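Local structure of 39 kDa initiator binding protein (Trichomonas vaginalis, 1Q87) at residues Asp40-Arg45 / Ala64-Gln69; Lys49-Val54 / Lys93-Leu98. The protein binds, as a whole protein, the initiator (Inr) element and so probably recognises core promoters, with this chain being its C-domain. All coordinates share one frame; numbering follows the deposited sequence.

Interaction 1. Residues Asp40-Arg45 / Ala64-Gln69; sequences DEIWFR and AEYFKQ
The Tyr66 ring meets the Arg45 guanidinium edge to edge. Arg45 NH2 lies in the plane of the ring at its rim, with NH2 and CE2 of Tyr66 3.3 Å apart. CE2 in turn lies in the plane of the guanidinium, at its edge. The planes are 57° apart and the groups meet at their edges, so they do not stack. Phe67 CD1 is also at the edge of the Tyr66 ring, and Ile42 CG2 approaches the ring obliquely, 4.3 Å from Tyr66 CE1. The ring of Tyr108 meets Tyr66 from outside the two segments.

Tyr66 CG stands anti to its backbone N (chi1 -174°), and the ring reaches from helix 56-67 to helix 29-47. There Arg45 NE donates to Tyr66 OH at 3.1 Å. The bond is weak, with an N-H...O angle of 130°. The Glu41 carboxylate is merely near this hydroxyl: its OE2 is 4.1 Å from Tyr66 OH, and the side chains cross at about a right angle. Glu41 OE1 makes a long, weak ion pair with Lys38.

The buried part of the contact is apolar. Ile42 CG2 packs 3.9 Å from Phe67 CZ and approaches that ring obliquely too. Leu98 and Phe101 of helix 95-105 continue this packing, touching Ile42 and Phe67 respectively.

The two helices are therefore joined by an aliphatic-aromatic core with a polar fringe. Arg45 would tend to make the phenol more acidic, and the Glu41 carboxylate would partly oppose this. The bent bond probably adds little to what the apolar packing supplies.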
loop_
_atom_site.group_PDB
_atom_site.type_symbol
_atom_site.label_atom_id
_atom_site.label_comp_id
_atom_site.label_asym_id
_atom_site.label_seq_id
_atom_site.Cartn_x
_atom_site.Cartn_y
_atom_site.Cartn_z
ATOM N N ASP A 40 -14.087 -8.539 4.100
ATOM C CA ASP A 40 -14.863 -9.729 4.467
ATOM C C ASP A 40 -15.192 -10.549 3.224
ATOM O O ASP A 40 -14.903 -11.729 3.148
ATOM C CB ASP A 40 -16.173 -9.337 5.144
ATOM C CG ASP A 40 -15.970 -8.760 6.542
ATOM O OD1 ASP A 40 -15.059 -9.235 7.266
ATOM O OD2 ASP A 40 -16.742 -7.845 6.914
ATOM N N GLU A 41 -15.794 -9.919 2.235
ATOM C CA GLU A 41 -16.114 -10.620 0.997
ATOM C C GLU A 41 -14.914 -11.373 0.391
ATOM O O GLU A 41 -14.985 -12.580 0.091
ATOM C CB GLU A 41 -16.649 -9.633 -0.049
ATOM C CG GLU A 41 -16.781 -10.229 -1.456
ATOM C CD GLU A 41 -16.945 -9.162 -2.553
ATOM O OE1 GLU A 41 -17.668 -8.170 -2.324
ATOM O OE2 GLU A 41 -16.357 -9.327 -3.652
ATOM N N ILE A 42 -13.801 -10.674 0.215
ATOM C CA ILE A 42 -12.639 -11.296 -0.410
ATOM C C ILE A 42 -12.006 -12.405 0.423
ATOM O O ILE A 42 -11.511 -13.406 -0.118
ATOM C CB ILE A 42 -11.611 -10.218 -0.769
ATOM C CG1 ILE A 42 -12.240 -9.248 -1.786
ATOM C CG2 ILE A 42 -10.341 -10.838 -1.261
ATOM C CD1 ILE A 42 -11.305 -8.141 -2.223
ATOM N N TRP A 43 -12.033 -12.236 1.744
ATOM C CA TRP A 43 -11.460 -13.228 2.638
ATOM C C TRP A 43 -12.275 -14.524 2.504
ATOM O O TRP A 43 -11.716 -15.621 2.405
ATOM C CB TRP A 43 -11.512 -12.721 4.084
ATOM C CG TRP A 43 -11.131 -13.773 5.073
ATOM C CD1 TRP A 43 -11.983 -14.486 5.868
ATOM C CD2 TRP A 43 -9.818 -14.300 5.313
ATOM N NE1 TRP A 43 -11.279 -15.434 6.588
ATOM C CE2 TRP A 43 -9.949 -15.341 6.267
ATOM C CE3 TRP A 43 -8.541 -13.991 4.822
ATOM C CZ2 TRP A 43 -8.859 -16.078 6.738
ATOM C CZ3 TRP A 43 -7.450 -14.719 5.287
ATOM C CH2 TRP A 43 -7.616 -15.753 6.242
ATOM N N PHE A 44 -13.599 -14.355 2.500
ATOM C CA PHE A 44 -14.534 -15.438 2.394
ATOM C C PHE A 44 -14.392 -16.150 1.062
ATOM O O PHE A 44 -14.354 -17.360 1.041
ATOM C CB PHE A 44 -15.968 -14.938 2.586
ATOM C CG PHE A 44 -17.000 -16.048 2.584
ATOM C CD1 PHE A 44 -16.903 -17.107 3.487
ATOM C CD2 PHE A 44 -18.064 -16.032 1.683
ATOM C CE1 PHE A 44 -17.845 -18.125 3.492
ATOM C CE2 PHE A 44 -19.008 -17.039 1.680
ATOM C CZ PHE A 44 -18.901 -18.094 2.588
ATOM N N ARG A 45 -14.304 -15.407 -0.039
ATOM C CA ARG A 45 -14.120 -16.015 -1.350
ATOM C C ARG A 45 -12.778 -16.741 -1.435
ATOM O O ARG A 45 -12.628 -17.685 -2.196
ATOM C CB ARG A 45 -14.172 -14.951 -2.444
ATOM C CG ARG A 45 -15.443 -14.118 -2.421
ATOM C CD ARG A 45 -15.240 -12.773 -3.112
ATOM N NE ARG A 45 -14.790 -12.968 -4.476
ATOM C CZ ARG A 45 -15.546 -13.505 -5.421
ATOM N NH1 ARG A 45 -16.787 -13.883 -5.136
ATOM N NH2 ARG A 45 -15.058 -13.680 -6.641
ATOM N N ALA A 64 -3.059 -14.738 -4.955
ATOM C CA ALA A 64 -2.375 -14.515 -6.216
ATOM C C ALA A 64 -3.337 -14.716 -7.376
ATOM O O ALA A 64 -3.524 -13.819 -8.220
ATOM C CB ALA A 64 -1.145 -15.453 -6.365
ATOM N N GLU A 65 -3.974 -15.880 -7.386
ATOM C CA GLU A 65 -4.887 -16.213 -8.438
ATOM C C GLU A 65 -5.912 -15.132 -8.616
ATOM O O GLU A 65 -6.267 -14.793 -9.730
ATOM C CB GLU A 65 -5.630 -17.517 -8.133
ATOM C CG GLU A 65 -4.856 -18.820 -8.334
ATOM C CD GLU A 65 -5.471 -19.985 -7.528
ATOM O OE1 GLU A 65 -6.711 -19.959 -7.248
ATOM O OE2 GLU A 65 -4.705 -20.922 -7.177
ATOM N N TYR A 66 -6.391 -14.584 -7.516
ATOM C CA TYR A 66 -7.457 -13.612 -7.592
ATOM C C TYR A 66 -7.027 -12.168 -7.815
ATOM O O TYR A 66 -7.810 -11.383 -8.340
ATOM C CB TYR A 66 -8.296 -13.732 -6.326
ATOM C CG TYR A 66 -9.548 -12.892 -6.253
ATOM C CD1 TYR A 66 -9.529 -11.613 -5.709
ATOM C CD2 TYR A 66 -10.769 -13.413 -6.640
ATOM C CE1 TYR A 66 -10.708 -10.872 -5.538
ATOM C CE2 TYR A 66 -11.955 -12.677 -6.483
ATOM C CZ TYR A 66 -11.916 -11.410 -5.931
ATOM O OH TYR A 66 -13.080 -10.680 -5.799
ATOM N N PHE A 67 -5.795 -11.828 -7.434
ATOM C CA PHE A 67 -5.308 -10.460 -7.574
ATOM C C PHE A 67 -4.367 -10.202 -8.770
ATOM O O PHE A 67 -4.186 -9.061 -9.154
ATOM C CB PHE A 67 -4.570 -10.016 -6.302
ATOM C CG PHE A 67 -5.420 -9.959 -5.062
ATOM C CD1 PHE A 67 -6.785 -9.812 -5.128
ATOM C CD2 PHE A 67 -4.815 -10.021 -3.808
ATOM C CE1 PHE A 67 -7.525 -9.730 -3.984
ATOM C CE2 PHE A 67 -5.536 -9.942 -2.670
ATOM C CZ PHE A 67 -6.897 -9.794 -2.743
ATOM N N LYS A 68 -3.735 -11.229 -9.325
ATOM C CA LYS A 68 -2.823 -10.981 -10.459
ATOM C C LYS A 68 -3.517 -10.427 -11.707
ATOM O O LYS A 68 -4.758 -10.330 -11.795
ATOM C CB LYS A 68 -2.085 -12.255 -10.864
ATOM C CG LYS A 68 -2.989 -13.375 -11.434
ATOM C CD LYS A 68 -2.121 -14.629 -11.629
ATOM C CE LYS A 68 -2.503 -15.433 -12.868
ATOM N NZ LYS A 68 -2.506 -14.611 -14.130
ATOM N N GLN A 69 -2.706 -10.035 -12.666
ATOM C CA GLN A 69 -3.256 -9.535 -13.924
ATOM C C GLN A 69 -3.449 -10.750 -14.816
ATOM O O GLN A 69 -2.784 -11.776 -14.622
ATOM C CB GLN A 69 -2.274 -8.596 -14.594
ATOM C CG GLN A 69 -1.861 -7.465 -13.733
ATOM C CD GLN A 69 -2.682 -6.252 -13.993
ATOM O OE1 GLN A 69 -3.882 -6.216 -13.686
ATOM N NE2 GLN A 69 -2.048 -5.233 -14.577
#

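Interaction 2. Residues Lys49-Val54 / Lys93-Leu98; sequences KTDGTV and KSKADL
Val54 and Lys93 form the hydrogen-bonded pair of a small antiparallel sheet, made of strands 53-55 and 92-94. Val54 N donates to Lys93 O at 3.1 Å, and Lys93 N donates to Val54 O at 3.0 Å. Both donors lie nearly in line with the carbonyl they reach. Their N-H...O angles are 153° and 161°. Thr53 CA adds a CA-H...O contact to Lys93 O, at 3.2 Å. On the other face from Val54 and Lys93, Thr53 CG2 lies near Ser94 CB. Lys93 turns its amine away from the partner strand, where NZ makes a salt bridge with Glu90 and a hydrogen bond to Met85 O.

Strand 92-94 runs straight into helix 95-105, with Ser94 at the N-cap. Asp97 sits three residues on, and its OD2 accepts from Ser94 N. That is one half of a capping box; the modelled length is very short and somewhat doubtful. The carboxylate at this helix start would suit the helix dipole.

Beyond the cap, Lys95 reaches back to the loop before strand 53-55. Its chain turns at chi3, -38°, which brings CE 3.5 Å from Thr50 O. NZ makes a long salt bridge to Asp51 OD2, at 3.7 Å, with the two side chains crossing at about a right angle. Lys49 NZ hydrogen-bonds to Thr53 O at 2.7 Å, linking the two ends of residues 49-53.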
loop_
_atom_site.group_PDB
_atom_site.type_symbol
_atom_site.label_atom_id
_atom_site.label_comp_id
_atom_site.label_asym_id
_atom_site.label_seq_id
_atom_site.Cartn_x
_atom_site.Cartn_y
_atom_site.Cartn_z
ATOM N N LYS A 49 -14.379 -19.189 4.536
ATOM C CA LYS A 49 -14.407 -19.176 5.998
ATOM C C LYS A 49 -14.581 -17.735 6.427
ATOM O O LYS A 49 -13.824 -16.902 5.970
ATOM C CB LYS A 49 -13.063 -19.740 6.481
ATOM C CG LYS A 49 -12.933 -19.981 7.949
ATOM C CD LYS A 49 -11.906 -21.082 8.216
ATOM C CE LYS A 49 -10.554 -20.785 7.618
ATOM N NZ LYS A 49 -9.572 -21.886 7.905
ATOM N N THR A 50 -15.559 -17.430 7.288
ATOM C CA THR A 50 -15.798 -16.031 7.714
ATOM C C THR A 50 -14.679 -15.393 8.516
ATOM O O THR A 50 -14.580 -14.163 8.590
ATOM C CB THR A 50 -17.079 -15.842 8.577
ATOM O OG1 THR A 50 -17.216 -16.927 9.497
ATOM C CG2 THR A 50 -18.305 -15.726 7.706
ATOM N N ASP A 51 -13.856 -16.226 9.138
ATOM C CA ASP A 51 -12.744 -15.744 9.946
ATOM C C ASP A 51 -11.698 -16.827 10.022
ATOM O O ASP A 51 -11.364 -17.455 9.001
ATOM C CB ASP A 51 -13.225 -15.370 11.351
ATOM C CG ASP A 51 -12.076 -15.026 12.292
ATOM O OD1 ASP A 51 -11.780 -15.871 13.170
ATOM O OD2 ASP A 51 -11.458 -13.933 12.146
ATOM N N GLY A 52 -11.177 -17.035 11.228
ATOM C CA GLY A 52 -10.182 -18.068 11.441
ATOM C C GLY A 52 -8.872 -17.709 10.808
ATOM O O GLY A 52 -8.585 -16.535 10.626
ATOM N N THR A 53 -8.072 -18.716 10.478
ATOM C CA THR A 53 -6.775 -18.496 9.880
ATOM C C THR A 53 -6.583 -19.585 8.856
ATOM O O THR A 53 -7.360 -20.524 8.807
ATOM C CB THR A 53 -5.648 -18.639 10.925
ATOM O OG1 THR A 53 -5.463 -20.032 11.212
ATOM C CG2 THR A 53 -5.982 -17.874 12.247
ATOM N N VAL A 54 -5.539 -19.458 8.040
ATOM C CA VAL A 54 -5.208 -20.468 7.024
ATOM C C VAL A 54 -3.688 -20.509 6.889
ATOM O O VAL A 54 -3.004 -19.554 7.272
ATOM C CB VAL A 54 -5.837 -20.127 5.637
ATOM C CG1 VAL A 54 -7.331 -20.087 5.759
ATOM C CG2 VAL A 54 -5.331 -18.759 5.118
ATOM N N LYS A 93 -1.995 -16.956 8.249
ATOM C CA LYS A 93 -2.508 -15.608 8.049
ATOM C C LYS A 93 -3.954 -15.522 8.413
ATOM O O LYS A 93 -4.642 -16.543 8.455
ATOM C CB LYS A 93 -2.290 -15.170 6.575
ATOM C CG LYS A 93 -1.057 -14.238 6.339
ATOM C CD LYS A 93 0.243 -14.691 6.992
ATOM C CE LYS A 93 1.500 -13.973 6.482
ATOM N NZ LYS A 93 1.897 -12.676 7.179
ATOM N N SER A 94 -4.426 -14.306 8.683
ATOM C CA SER A 94 -5.817 -14.140 9.043
ATOM C C SER A 94 -6.444 -12.989 8.278
ATOM O O SER A 94 -5.778 -12.331 7.471
ATOM C CB SER A 94 -5.962 -13.919 10.560
ATOM O OG SER A 94 -5.747 -12.568 10.930
ATOM N N LYS A 95 -7.723 -12.742 8.540
ATOM C CA LYS A 95 -8.426 -11.696 7.845
ATOM C C LYS A 95 -7.645 -10.397 8.043
ATOM O O LYS A 95 -7.382 -9.692 7.090
ATOM C CB LYS A 95 -9.873 -11.541 8.371
ATOM C CG LYS A 95 -10.837 -10.971 7.307
ATOM C CD LYS A 95 -12.189 -10.411 7.825
ATOM C CE LYS A 95 -12.793 -11.220 8.967
ATOM N NZ LYS A 95 -12.205 -10.780 10.283
ATOM N N ALA A 96 -7.254 -10.095 9.276
ATOM C CA ALA A 96 -6.523 -8.866 9.528
ATOM C C ALA A 96 -5.307 -8.728 8.599
ATOM O O ALA A 96 -4.914 -7.610 8.288
ATOM C CB ALA A 96 -6.092 -8.781 10.989
ATOM N N ASP A 97 -4.708 -9.831 8.159
ATOM C CA ASP A 97 -3.560 -9.723 7.224
ATOM C C ASP A 97 -4.057 -9.251 5.840
ATOM O O ASP A 97 -3.414 -8.403 5.199
ATOM C CB ASP A 97 -2.849 -11.062 7.099
ATOM C CG ASP A 97 -2.260 -11.521 8.435
ATOM O OD1 ASP A 97 -1.379 -10.807 8.966
ATOM O OD2 ASP A 97 -2.676 -12.574 8.973
ATOM N N LEU A 98 -5.206 -9.779 5.398
ATOM C CA LEU A 98 -5.782 -9.370 4.125
ATOM C C LEU A 98 -6.163 -7.892 4.257
ATOM O O LEU A 98 -5.922 -7.103 3.344
ATOM C CB LEU A 98 -7.034 -10.187 3.793
ATOM C CG LEU A 98 -7.369 -10.765 2.392
ATOM C CD1 LEU A 98 -8.822 -10.515 2.075
ATOM C CD2 LEU A 98 -6.532 -10.182 1.309
#

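How the interactions relate
The centres of interactions 1 and 2 are about 12 Å apart. Along the chain their segments alternate: helix 29-47, strand 53-55 and helix 56-67 follow one another, and 93-98 comes later. The loop of interaction 2 is tied back to the helix of interaction 1 by Trp43, whose NE1 probably hydrogen-bonds to Asp51 O at 3.1 Å. Lys95 touches both Asp40 and Trp43; its CD is 3.2 Å from Asp40 OD1. Leu98 packs on Phe67, so helix 95-105, which begins in interaction 2, also borders the apolar side of interaction 1. Both contacts lie on the same side of the C-domain, where helices 29-47, 56-67 and 95-105 meet a two-stranded sheet.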